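Local coordinates for putative 4-amino-4-deoxychorismate lyase (Thermus thermophilus, PDB 2ZGI) that binds pyridoxal 5'-phosphate and is probably a lyase that acts on 4-amino-4-deoxychorismate, as a fold-type IV enzyme of the class-IV aminotransferase family, at the interface of chains A and B. Coordinates in Å, arbitrary orientation; residue numbers count along the deposited sequence, not the author numbering. Chains: chain A/B, Putative 4-amino-4-deoxychorismate lyase.

The interface of chains A and B. Residues chain A 116-118, 120, 131-132, 135; chain B 119-122, 129.
A:Arg117 and B:Asp121 form the polar core of this patch, a salt bridge in which the arginine grips the carboxylate side-on. A:Arg117 NH2 reaches B:Asp121 OD1 at 2.8 Å from well above the carboxylate plane. A:Arg117 NE bonds to B:Asp121 OD1 at 3.3 Å, from the same face but lower, on the syn side. OD1 itself lies at the guanidinium edge, the two planes turned 50° apart. Backbone N of A:Arg117 donates to B:Asp121 OD2 at 2.9 Å, nearly straight (168° at the hydrogen), so main chain and side chain of one residue hold both carboxylate oxygens. Bends at chi2 and chi3 curl the arginine back to allow this.

Within chain B, the backbone N of B:Asp121 donates to ND1 of B:His119 (2.7 Å), tilted from the ring plane, which helps to set the imidazole's rotation. Its NE2 points at the carbonyl O of A:Arg117, but the modelled separation is too short to trust. B:Asn129 ND2 sits 3.0 Å from backbone N of A:Leu131, two donors that cannot bond as modelled; a flipped amide, OD1 toward that N-H, would plausibly resolve this.

Apolar packing surrounds these bonds. B:Pro120 lays CB over the rim of one guanidinium face, 3.6 Å from CZ of A:Arg117. A:Pro132 slides antiparallel past B:His119, CG to CD2 3.5 Å. B:Leu122 splits its methyls: CD2 meets CD1 of A:Leu135 at 3.8 Å, while CD1 faces CB of A:Leu131.

The patch joins strand 116-117 and the start of helix 131-141 of chain A to loop residues 119-122 and 129 of chain B; two-fold symmetry repeats it, consistent with the family's typical dimer.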
# COMPACT_ATOMS: atom_id res chain seq x y z
N TYR A 116 -17.12 -6.59 0.08
CA TYR A 116 -16.84 -5.33 0.77
C TYR A 116 -15.42 -5.31 1.28
O TYR A 116 -14.93 -6.30 1.79
CB TYR A 116 -17.78 -5.10 1.94
CG TYR A 116 -19.16 -4.74 1.46
CD1 TYR A 116 -19.43 -3.46 0.99
CD2 TYR A 116 -20.18 -5.69 1.43
CE1 TYR A 116 -20.69 -3.11 0.53
CE2 TYR A 116 -21.46 -5.34 0.95
CZ TYR A 116 -21.70 -4.07 0.49
OH TYR A 116 -22.95 -3.68 0.02
N ARG A 117 -14.79 -4.15 1.16
CA ARG A 117 -13.42 -3.96 1.64
C ARG A 117 -13.45 -3.17 2.95
O ARG A 117 -14.32 -2.30 3.16
CB ARG A 117 -12.61 -3.19 0.59
CG ARG A 117 -11.97 -4.07 -0.48
CD ARG A 117 -13.02 -4.78 -1.35
NE ARG A 117 -13.85 -3.82 -2.11
CZ ARG A 117 -13.49 -3.30 -3.28
NH1 ARG A 117 -12.28 -3.57 -3.82
NH2 ARG A 117 -14.28 -2.46 -3.89
N VAL A 118 -12.52 -3.49 3.84
CA VAL A 118 -12.11 -2.57 4.93
C VAL A 118 -11.47 -1.26 4.43
O VAL A 118 -11.02 -1.15 3.28
CB VAL A 118 -11.19 -3.30 5.96
CG1 VAL A 118 -11.88 -4.59 6.44
CG2 VAL A 118 -9.82 -3.62 5.33
N PRO A 120 -8.51 1.28 3.98
CA PRO A 120 -7.08 1.03 4.10
C PRO A 120 -6.45 1.80 5.26
O PRO A 120 -5.44 1.36 5.82
CB PRO A 120 -6.52 1.48 2.75
CG PRO A 120 -7.64 1.90 1.91
CD PRO A 120 -8.90 1.93 2.72
N LEU A 131 -19.89 1.52 8.15
CA LEU A 131 -20.81 1.12 7.09
C LEU A 131 -20.33 -0.08 6.30
O LEU A 131 -21.14 -0.95 5.95
CB LEU A 131 -21.07 2.31 6.17
CG LEU A 131 -22.45 2.60 5.57
CD1 LEU A 131 -23.60 2.07 6.38
CD2 LEU A 131 -22.56 4.12 5.25
N PRO A 132 -19.00 -0.16 6.03
CA PRO A 132 -18.57 -1.33 5.28
C PRO A 132 -18.88 -2.63 6.04
O PRO A 132 -19.25 -3.65 5.41
CB PRO A 132 -17.06 -1.10 5.13
CG PRO A 132 -16.91 0.40 5.15
CD PRO A 132 -17.88 0.79 6.25
N LEU A 135 -22.83 -3.16 6.10
CA LEU A 135 -23.21 -3.63 4.76
C LEU A 135 -22.87 -5.11 4.53
O LEU A 135 -23.69 -5.86 3.95
CB LEU A 135 -22.63 -2.75 3.65
CG LEU A 135 -23.19 -1.32 3.59
CD1 LEU A 135 -22.38 -0.41 2.67
CD2 LEU A 135 -24.67 -1.32 3.20
N HIS B 119 -12.87 5.12 0.66
CA HIS B 119 -13.27 3.74 0.76
C HIS B 119 -13.61 3.15 -0.61
O HIS B 119 -14.31 3.78 -1.42
CB HIS B 119 -14.42 3.52 1.73
CG HIS B 119 -14.66 2.07 2.00
ND1 HIS B 119 -15.30 1.25 1.10
CD2 HIS B 119 -14.27 1.28 3.02
CE1 HIS B 119 -15.34 0.02 1.57
NE2 HIS B 119 -14.72 0.02 2.74
N PRO B 120 -13.11 1.93 -0.87
CA PRO B 120 -13.28 1.34 -2.18
C PRO B 120 -14.75 1.23 -2.57
O PRO B 120 -15.08 1.38 -3.74
CB PRO B 120 -12.66 -0.05 -2.01
CG PRO B 120 -11.66 0.15 -0.99
CD PRO B 120 -12.27 1.09 -0.01
N ASP B 121 -15.61 0.98 -1.61
CA ASP B 121 -17.02 0.74 -1.93
C ASP B 121 -17.94 1.95 -1.74
O ASP B 121 -19.05 1.96 -2.25
CB ASP B 121 -17.57 -0.45 -1.13
CG ASP B 121 -16.78 -1.73 -1.36
OD1 ASP B 121 -16.72 -2.26 -2.49
OD2 ASP B 121 -16.23 -2.21 -0.37
N LEU B 122 -17.48 2.95 -0.98
CA LEU B 122 -18.32 4.10 -0.65
C LEU B 122 -17.87 5.41 -1.28
O LEU B 122 -18.51 6.46 -1.05
CB LEU B 122 -18.43 4.25 0.87
CG LEU B 122 -18.84 3.03 1.72
CD1 LEU B 122 -18.87 3.42 3.20
CD2 LEU B 122 -20.17 2.38 1.28
N ASN B 129 -19.81 8.13 6.52
CA ASN B 129 -18.48 7.58 6.79
C ASN B 129 -17.45 8.53 6.23
O ASN B 129 -16.87 8.31 5.15
CB ASN B 129 -18.37 6.16 6.23
CG ASN B 129 -19.00 5.15 7.14
OD1 ASN B 129 -20.01 5.41 7.82
ND2 ASN B 129 -18.42 3.99 7.18